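Long-range contacts in nigerythrin (Desulfovibrio vulgaris subsp. vulgaris, PDB 1YUZ), which shows NADH peroxidase activity in vitro, pairing a hemerythrin-like diiron centre with a rubredoxin-like iron centre in each subunit of a homodimer: residues 16-21 with 119-124; 63-68 with 154-159; 172-177 with 187-192. One frame throughout, in Å; residues are numbered along the deposited sequence.

Overall arrangement
From the N terminus, the loop 16-21 precedes helix 29-56 and is laid against helix 104-132 in interaction 1, closing a long, mostly helical loop. Inside that loop lies 63-68 on helix 60-87, but its partner 154-159 lies beyond it on helix 136-161, so interactions 1 and 2 cross along the chain, their centres about 22 Å apart. Interaction 3 follows both in series, closing a short loop between the two cysteine segments of the rubredoxin-like part. It touches interaction 2 where Leu173 packs on Ala68, joining that part to the four-helix bundle. Interactions 1 and 2 also reach the second subunit.

Interaction 1: 16-21 with 119-124; sequences FNMVAD and TSDMYP
The extended loop 16-21 runs along the flank of helix 104-132 and comes closest where the CA atoms of Met18 and Asp121 lie 4.9 Å apart, at a place where the helix widens into a pi-type turn at 119-122 and kinks at Pro124, whose ring nitrogen has no hydrogen to give to the preceding turn. The carbonyl of Ser120 is instead turned to the loop: Val19 N donates to Ser120 O at 3.0 Å, almost along the C=O axis (168°), and Met18 CA adds a CH...O contact to the same oxygen. Pro124 lays its CB and CG against the loop backbone, CB lying 3.5 Å from Phe16 O and 3.8 Å from Met18 CB. A water donates to both Phe16 O and Pro124 O, bridging the two backbones beside the proline ring. Val19 points its side chain at the helix. With CG1 anti to the carbonyl carbon (chi1 -63°), CG1 lies 3.5 Å from Ser120 O and close to Ser120 OG, which is hydrogen-bonded to Ile116 O one turn back, while CG2 sits 3.5 Å from Asp121 OD2, the two side chains crossing at about a right angle. The carboxylate of Asp121 is gripped by the next residues of the same loop, OD1 by the hydroxyls of Ser22 and Thr24 and OD2 by Lys23 N, which fixes its rotation. Asn17 turns outward to Asp105 of the second subunit. The distorted turn directly follows the iron ligand Glu118, and Tyr123 hydrogen-bonds the ligand Glu40: a widened turn next to a metal ligand, as described in other ferritin-like diiron proteins, here covered by the N-terminal loop.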
loop_
_atom_site.group_PDB
_atom_site.type_symbol
_atom_site.label_atom_id
_atom_site.label_comp_id
_atom_site.label_asym_id
_atom_site.label_seq_id
_atom_site.Cartn_x
_atom_site.Cartn_y
_atom_site.Cartn_z
ATOM N N PHE B 16 -11.211 -4.918 9.947
ATOM C CA PHE B 16 -10.495 -5.727 10.924
ATOM C C PHE B 16 -10.431 -7.207 10.585
ATOM O O PHE B 16 -10.000 -8.018 11.402
ATOM C CB PHE B 16 -11.114 -5.552 12.313
ATOM C CG PHE B 16 -10.656 -4.314 13.024
ATOM C CD1 PHE B 16 -10.995 -3.052 12.546
ATOM C CD2 PHE B 16 -9.870 -4.408 14.167
ATOM C CE1 PHE B 16 -10.555 -1.902 13.197
ATOM C CE2 PHE B 16 -9.422 -3.265 14.828
ATOM C CZ PHE B 16 -9.767 -2.009 14.340
ATOM N N ASN B 17 -10.847 -7.568 9.380
ATOM C CA ASN B 17 -10.812 -8.968 8.997
ATOM C C ASN B 17 -9.396 -9.454 8.725
ATOM O O ASN B 17 -8.524 -8.687 8.310
ATOM C CB ASN B 17 -11.695 -9.206 7.772
ATOM C CG ASN B 17 -13.160 -8.986 8.071
ATOM O OD1 ASN B 17 -13.713 -9.607 8.979
ATOM N ND2 ASN B 17 -13.795 -8.098 7.320
ATOM N N MET B 18 -9.172 -10.736 8.993
ATOM C CA MET B 18 -7.879 -11.363 8.767
ATOM C C MET B 18 -7.949 -12.091 7.431
ATOM O O MET B 18 -8.952 -12.736 7.128
ATOM C CB MET B 18 -7.576 -12.372 9.879
ATOM C CG MET B 18 -6.356 -13.246 9.632
ATOM S SD MET B 18 -6.310 -14.720 10.684
ATOM C CE MET B 18 -7.296 -15.851 9.701
ATOM N N VAL B 19 -6.898 -11.977 6.627
ATOM C CA VAL B 19 -6.874 -12.662 5.342
ATOM C C VAL B 19 -7.075 -14.153 5.616
ATOM O O VAL B 19 -6.454 -14.714 6.522
ATOM C CB VAL B 19 -5.531 -12.432 4.606
ATOM C CG1 VAL B 19 -5.368 -10.957 4.287
ATOM C CG2 VAL B 19 -4.366 -12.918 5.454
ATOM N N ALA B 20 -7.955 -14.785 4.845
ATOM C CA ALA B 20 -8.255 -16.203 5.028
ATOM C C ALA B 20 -7.005 -17.075 5.041
ATOM O O ALA B 20 -6.861 -17.952 5.896
ATOM C CB ALA B 20 -9.209 -16.676 3.945
ATOM N N ASP B 21 -6.106 -16.842 4.091
ATOM C CA ASP B 21 -4.872 -17.615 4.014
ATOM C C ASP B 21 -3.798 -16.909 4.838
ATOM O O ASP B 21 -2.837 -16.363 4.295
ATOM C CB ASP B 21 -4.418 -17.747 2.558
ATOM C CG ASP B 21 -3.316 -18.775 2.383
ATOM O OD1 ASP B 21 -2.252 -18.625 3.017
ATOM O OD2 ASP B 21 -3.518 -19.735 1.609
ATOM N N THR B 119 -1.280 -5.292 9.316
ATOM C CA THR B 119 -2.627 -4.757 9.437
ATOM C C THR B 119 -3.745 -5.680 8.966
ATOM O O THR B 119 -4.864 -5.588 9.467
ATOM C CB THR B 119 -2.754 -3.408 8.680
ATOM O OG1 THR B 119 -3.827 -2.647 9.241
ATOM C CG2 THR B 119 -3.050 -3.634 7.202
ATOM N N SER B 120 -3.448 -6.576 8.030
ATOM C CA SER B 120 -4.475 -7.455 7.478
ATOM C C SER B 120 -4.337 -8.924 7.835
ATOM O O SER B 120 -5.228 -9.720 7.541
ATOM C CB SER B 120 -4.483 -7.342 5.953
ATOM O OG SER B 120 -3.317 -7.937 5.405
ATOM N N ASP B 121 -3.226 -9.286 8.458
ATOM C CA ASP B 121 -2.987 -10.676 8.801
ATOM C C ASP B 121 -2.637 -10.857 10.272
ATOM O O ASP B 121 -3.455 -11.339 11.052
ATOM C CB ASP B 121 -1.857 -11.222 7.918
ATOM C CG ASP B 121 -1.665 -12.716 8.061
ATOM O OD1 ASP B 121 -1.887 -13.246 9.168
ATOM O OD2 ASP B 121 -1.266 -13.356 7.065
ATOM N N MET B 122 -1.437 -10.437 10.656
ATOM C CA MET B 122 -0.991 -10.619 12.029
ATOM C C MET B 122 -1.850 -9.996 13.114
ATOM O O MET B 122 -2.365 -10.705 13.978
ATOM C CB MET B 122 0.445 -10.130 12.199
ATOM C CG MET B 122 1.025 -10.520 13.545
ATOM S SD MET B 122 2.612 -9.782 13.876
ATOM C CE MET B 122 2.103 -8.160 14.427
ATOM N N TYR B 123 -2.003 -8.677 13.103
ATOM C CA TYR B 123 -2.799 -8.071 14.154
ATOM C C TYR B 123 -4.254 -8.532 14.139
ATOM O O TYR B 123 -4.817 -8.800 15.198
ATOM C CB TYR B 123 -2.646 -6.544 14.135
ATOM C CG TYR B 123 -1.351 -6.105 14.802
ATOM C CD1 TYR B 123 -0.429 -5.301 14.129
ATOM C CD2 TYR B 123 -1.040 -6.511 16.105
ATOM C CE1 TYR B 123 0.767 -4.914 14.731
ATOM C CE2 TYR B 123 0.152 -6.127 16.716
ATOM C CZ TYR B 123 1.050 -5.328 16.025
ATOM O OH TYR B 123 2.226 -4.943 16.635
ATOM N N PRO B 124 -4.883 -8.650 12.953
ATOM C CA PRO B 124 -6.275 -9.118 12.992
ATOM C C PRO B 124 -6.361 -10.516 13.629
ATOM O O PRO B 124 -7.306 -10.814 14.359
ATOM C CB PRO B 124 -6.674 -9.123 11.522
ATOM C CG PRO B 124 -5.943 -7.932 10.994
ATOM C CD PRO B 124 -4.562 -8.084 11.628
HETATM O O HOH W 1 -9.479 -8.968 13.868
#

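Interaction 2: 63-68 with 154-159; sequences ARLFEA and ERYLAA
Helices 63-68 and 154-159 run antiparallel, their short axes inclined at 171° and 11.0 Å apart at closest approach, the CA atoms of Leu65 and Tyr156 being the nearest pair, 8.0 Å apart. At this wide spacing the side chains do the joining. Leu65, its CG anti to the backbone N (chi1 175°), extends straight across: CD2 settles 3.6 Å from Arg155 O and also touches Tyr156 CD2 and Ala159 CB (3.9 Å), while CD1 lies over Arg155 CB. Beside it, Phe66 and Tyr156 both swing their rings into the space between the helices, each with CG anti to its carbonyl carbon. The rings meet obliquely, planes at 44° and centroids 5.2 Å apart; Phe66 CE2 comes within 3.4 Å of Tyr156 CE2, and Tyr156 OH lies at the edge of the phenylalanine ring. Both rings have further aromatic partners, Phe66 edge-to-face with Phe50 and Tyr156 with Tyr47, and Leu108 of helix 104-132 touches both. With its side chain about 6 Å from the Fe(II) ion and packed on the ligand Glu115, Tyr156 is a second-shell residue of the diiron site, and the contact joins two antiparallel helices of the ferritin-like four-helix bundle.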
loop_
_atom_site.group_PDB
_atom_site.type_symbol
_atom_site.label_atom_id
_atom_site.label_comp_id
_atom_site.label_asym_id
_atom_site.label_seq_id
_atom_site.Cartn_x
_atom_site.Cartn_y
_atom_site.Cartn_z
ATOM N N ALA B 63 13.672 9.469 4.572
ATOM C CA ALA B 63 14.416 9.032 5.750
ATOM C C ALA B 63 13.621 9.416 6.994
ATOM O O ALA B 63 13.513 8.641 7.945
ATOM C CB ALA B 63 15.784 9.692 5.786
ATOM N N ARG B 64 13.062 10.624 6.984
ATOM C CA ARG B 64 12.276 11.090 8.116
ATOM C C ARG B 64 11.026 10.237 8.296
ATOM O O ARG B 64 10.596 9.996 9.423
ATOM C CB ARG B 64 11.903 12.567 7.942
ATOM C CG ARG B 64 13.086 13.512 8.128
ATOM C CD ARG B 64 12.659 14.974 8.178
ATOM N NE ARG B 64 12.359 15.546 6.867
ATOM C CZ ARG B 64 11.138 15.818 6.421
ATOM N NH1 ARG B 64 10.076 15.573 7.175
ATOM N NH2 ARG B 64 10.979 16.354 5.219
ATOM N N LEU B 65 10.442 9.776 7.192
ATOM C CA LEU B 65 9.260 8.931 7.286
ATOM C C LEU B 65 9.645 7.596 7.929
ATOM O O LEU B 65 8.929 7.089 8.788
ATOM C CB LEU B 65 8.650 8.692 5.902
ATOM C CG LEU B 65 7.463 7.718 5.885
ATOM C CD1 LEU B 65 6.372 8.182 6.850
ATOM C CD2 LEU B 65 6.920 7.607 4.471
ATOM N N PHE B 66 10.774 7.024 7.520
ATOM C CA PHE B 66 11.217 5.762 8.105
ATOM C C PHE B 66 11.518 5.943 9.590
ATOM O O PHE B 66 11.233 5.064 10.398
ATOM C CB PHE B 66 12.464 5.235 7.383
ATOM C CG PHE B 66 12.169 4.524 6.088
ATOM C CD1 PHE B 66 12.841 4.871 4.920
ATOM C CD2 PHE B 66 11.244 3.484 6.041
ATOM C CE1 PHE B 66 12.599 4.192 3.727
ATOM C CE2 PHE B 66 10.998 2.800 4.850
ATOM C CZ PHE B 66 11.677 3.156 3.697
ATOM N N GLU B 67 12.088 7.089 9.949
ATOM C CA GLU B 67 12.410 7.359 11.345
ATOM C C GLU B 67 11.135 7.519 12.165
ATOM O O GLU B 67 11.043 7.017 13.285
ATOM C CB GLU B 67 13.291 8.606 11.438
ATOM C CG GLU B 67 14.643 8.382 10.785
ATOM C CD GLU B 67 15.428 9.657 10.540
ATOM O OE1 GLU B 67 14.847 10.759 10.621
ATOM O OE2 GLU B 67 16.637 9.547 10.244
ATOM N N ALA B 68 10.144 8.200 11.599
ATOM C CA ALA B 68 8.878 8.391 12.289
ATOM C C ALA B 68 8.184 7.044 12.461
ATOM O O ALA B 68 7.633 6.753 13.518
ATOM C CB ALA B 68 7.986 9.341 11.496
ATOM N N GLU B 154 -0.005 3.143 3.738
ATOM C CA GLU B 154 -0.380 4.202 2.812
ATOM C C GLU B 154 0.720 5.252 2.694
ATOM O O GLU B 154 1.016 5.719 1.597
ATOM C CB GLU B 154 -1.684 4.870 3.251
ATOM C CG GLU B 154 -2.122 5.966 2.295
ATOM C CD GLU B 154 -3.405 6.653 2.706
ATOM O OE1 GLU B 154 -3.756 7.669 2.068
ATOM O OE2 GLU B 154 -4.070 6.185 3.655
ATOM N N ARG B 155 1.326 5.620 3.819
ATOM C CA ARG B 155 2.392 6.616 3.805
ATOM C C ARG B 155 3.568 6.128 2.961
ATOM O O ARG B 155 4.157 6.898 2.211
ATOM C CB ARG B 155 2.856 6.913 5.235
ATOM C CG ARG B 155 1.844 7.703 6.069
ATOM C CD ARG B 155 2.147 9.201 6.066
ATOM N NE ARG B 155 2.221 9.776 4.727
ATOM C CZ ARG B 155 1.175 9.978 3.931
ATOM N NH1 ARG B 155 -0.042 9.648 4.338
ATOM N NH2 ARG B 155 1.349 10.521 2.730
ATOM N N TYR B 156 3.904 4.849 3.077
ATOM C CA TYR B 156 5.009 4.300 2.303
ATOM C C TYR B 156 4.691 4.294 0.812
ATOM O O TYR B 156 5.550 4.604 -0.008
ATOM C CB TYR B 156 5.332 2.881 2.776
ATOM C CG TYR B 156 6.102 2.817 4.081
ATOM C CD1 TYR B 156 5.963 1.726 4.937
ATOM C CD2 TYR B 156 7.020 3.811 4.428
ATOM C CE1 TYR B 156 6.721 1.619 6.099
ATOM C CE2 TYR B 156 7.784 3.715 5.588
ATOM C CZ TYR B 156 7.632 2.617 6.416
ATOM O OH TYR B 156 8.409 2.509 7.551
ATOM N N LEU B 157 3.460 3.943 0.455
ATOM C CA LEU B 157 3.083 3.925 -0.952
ATOM C C LEU B 157 3.052 5.343 -1.518
ATOM O O LEU B 157 3.452 5.571 -2.658
ATOM C CB LEU B 157 1.725 3.237 -1.131
ATOM C CG LEU B 157 1.722 1.750 -0.750
ATOM C CD1 LEU B 157 0.305 1.216 -0.713
ATOM C CD2 LEU B 157 2.557 0.963 -1.740
ATOM N N ALA B 158 2.591 6.303 -0.720
ATOM C CA ALA B 158 2.550 7.695 -1.164
ATOM C C ALA B 158 3.976 8.175 -1.415
ATOM O O ALA B 158 4.256 8.838 -2.413
ATOM C CB ALA B 158 1.885 8.565 -0.104
ATOM N N ALA B 159 4.880 7.833 -0.505
ATOM C CA ALA B 159 6.277 8.235 -0.635
ATOM C C ALA B 159 6.908 7.583 -1.859
ATOM O O ALA B 159 7.739 8.186 -2.534
ATOM C CB ALA B 159 7.045 7.848 0.617
#

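Interaction 3: 172-177 with 187-192; sequences HLCPIC and EKCPIC. With FE (Fe (III) ion), chain H.
Cys174 sends its side chain straight at the opposite segment: CB lies 3.2 Å from the iron, and SG, anti to the backbone N (chi1 178°), binds the metal at 2.3 Å. Both CB and SG also face Cys189 SG. The Cys174 sulfur is 3.4 Å from Cys192 SG and accepts a hydrogen bond from Ile176 N, at an N-H...S angle of 155°. Cys189 repeats the geometry on the other segment, its SG likewise anti to N and bound to iron at 2.4 Å. Here two amides point at the sulfur, Cys192 N at 3.5 Å and, weakly, Ile191 N. The second cysteine of each pair, Cys177 or Cys192, holds its SG between the backbone N and the carbonyl carbon, so that each Cys-Pro-Ile-Cys turn presents two sulfurs to one metal. These are the paired knuckles of a rubredoxin-like centre, in which four cysteine sulfurs surround a single Fe(III) with approximate twofold symmetry between the CxxC turns. N-H...S bonds of this kind would be expected to draw charge from the thiolates and so help stabilise the reduced state. Each isoleucine packs on a sulfur of the other turn: Ile176 lays CG1 3.6 Å from Cys192 SG and CD1 beyond it against Cys192 CB, while Ile191 brings CB to 3.7 Å from Cys177 SG, its CG2 alongside. Ile191 also packs on Leu147 and Ala148 of helix 136-161, and its side chain is about 7 Å from that of the diiron ligand His152.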
loop_
_atom_site.group_PDB
_atom_site.type_symbol
_atom_site.label_atom_id
_atom_site.label_comp_id
_atom_site.label_asym_id
_atom_site.label_seq_id
_atom_site.Cartn_x
_atom_site.Cartn_y
_atom_site.Cartn_z
ATOM N N HIS B 172 4.270 14.043 11.335
ATOM C CA HIS B 172 3.898 14.152 12.734
ATOM C C HIS B 172 3.427 12.819 13.278
ATOM O O HIS B 172 2.512 12.203 12.735
ATOM C CB HIS B 172 2.814 15.212 12.876
ATOM C CG HIS B 172 3.250 16.568 12.423
ATOM N ND1 HIS B 172 4.062 17.380 13.186
ATOM C CD2 HIS B 172 3.032 17.233 11.264
ATOM C CE1 HIS B 172 4.325 18.487 12.515
ATOM N NE2 HIS B 172 3.712 18.423 11.348
ATOM N N LEU B 173 4.079 12.382 14.349
ATOM C CA LEU B 173 3.771 11.119 15.001
ATOM C C LEU B 173 3.000 11.345 16.291
ATOM O O LEU B 173 3.370 12.180 17.118
ATOM C CB LEU B 173 5.066 10.370 15.323
ATOM C CG LEU B 173 4.923 9.065 16.114
ATOM C CD1 LEU B 173 4.181 8.036 15.276
ATOM C CD2 LEU B 173 6.299 8.541 16.480
ATOM N N CYS B 174 1.926 10.587 16.463
ATOM C CA CYS B 174 1.119 10.693 17.662
ATOM C C CYS B 174 1.959 10.282 18.876
ATOM O O CYS B 174 2.858 9.456 18.766
ATOM C CB CYS B 174 -0.095 9.782 17.530
ATOM S SG CYS B 174 -1.156 9.784 18.977
ATOM N N PRO B 175 1.681 10.868 20.050
ATOM C CA PRO B 175 2.443 10.525 21.258
ATOM C C PRO B 175 2.161 9.130 21.817
ATOM O O PRO B 175 3.046 8.505 22.406
ATOM C CB PRO B 175 2.027 11.607 22.255
ATOM C CG PRO B 175 1.565 12.729 21.402
ATOM C CD PRO B 175 0.835 12.048 20.287
ATOM N N ILE B 176 0.935 8.641 21.640
ATOM C CA ILE B 176 0.564 7.342 22.201
ATOM C C ILE B 176 0.152 6.228 21.243
ATOM O O ILE B 176 -0.180 5.127 21.678
ATOM C CB ILE B 176 -0.544 7.509 23.260
ATOM C CG1 ILE B 176 -1.803 8.096 22.619
ATOM C CG2 ILE B 176 -0.039 8.407 24.390
ATOM C CD1 ILE B 176 -2.995 8.127 23.558
ATOM N N CYS B 177 0.137 6.506 19.947
ATOM C CA CYS B 177 -0.175 5.457 18.988
ATOM C C CYS B 177 0.711 5.693 17.777
ATOM O O CYS B 177 1.434 6.690 17.718
ATOM C CB CYS B 177 -1.671 5.430 18.626
ATOM S SG CYS B 177 -2.252 6.549 17.342
ATOM N N GLU B 187 -6.234 18.120 12.890
ATOM C CA GLU B 187 -6.523 18.660 14.215
ATOM C C GLU B 187 -6.195 17.690 15.336
ATOM O O GLU B 187 -5.680 18.087 16.380
ATOM C CB GLU B 187 -7.985 19.069 14.299
ATOM N N LYS B 188 -6.507 16.416 15.126
ATOM C CA LYS B 188 -6.233 15.414 16.143
ATOM C C LYS B 188 -6.030 14.050 15.512
ATOM O O LYS B 188 -6.325 13.839 14.336
ATOM C CB LYS B 188 -7.380 15.355 17.156
ATOM C CG LYS B 188 -8.680 14.811 16.591
ATOM C CD LYS B 188 -9.802 14.896 17.617
ATOM C CE LYS B 188 -11.079 14.282 17.078
ATOM N NZ LYS B 188 -12.210 14.417 18.032
ATOM N N CYS B 189 -5.515 13.125 16.310
ATOM C CA CYS B 189 -5.262 11.771 15.845
ATOM C C CYS B 189 -6.568 11.035 15.566
ATOM O O CYS B 189 -7.452 10.985 16.415
ATOM C CB CYS B 189 -4.466 11.011 16.898
ATOM S SG CYS B 189 -4.056 9.349 16.375
ATOM N N PRO B 190 -6.709 10.448 14.367
ATOM C CA PRO B 190 -7.939 9.724 14.038
ATOM C C PRO B 190 -8.040 8.381 14.753
ATOM O O PRO B 190 -9.110 7.776 14.801
ATOM C CB PRO B 190 -7.849 9.568 12.522
ATOM C CG PRO B 190 -6.372 9.433 12.300
ATOM C CD PRO B 190 -5.809 10.512 13.202
ATOM N N ILE B 191 -6.926 7.919 15.310
ATOM C CA ILE B 191 -6.910 6.642 16.004
ATOM C C ILE B 191 -7.194 6.765 17.500
ATOM O O ILE B 191 -7.948 5.961 18.047
ATOM C CB ILE B 191 -5.554 5.913 15.787
ATOM C CG1 ILE B 191 -5.414 5.513 14.313
ATOM C CG2 ILE B 191 -5.461 4.679 16.683
ATOM C CD1 ILE B 191 -4.067 4.891 13.963
ATOM N N CYS B 192 -6.624 7.776 18.155
ATOM C CA CYS B 192 -6.821 7.948 19.598
ATOM C C CYS B 192 -7.300 9.334 20.029
ATOM O O CYS B 192 -7.505 9.575 21.218
ATOM C CB CYS B 192 -5.524 7.627 20.342
ATOM S SG CYS B 192 -4.231 8.858 20.090
HETATM FE FE FE H . -2.945 8.524 18.268
#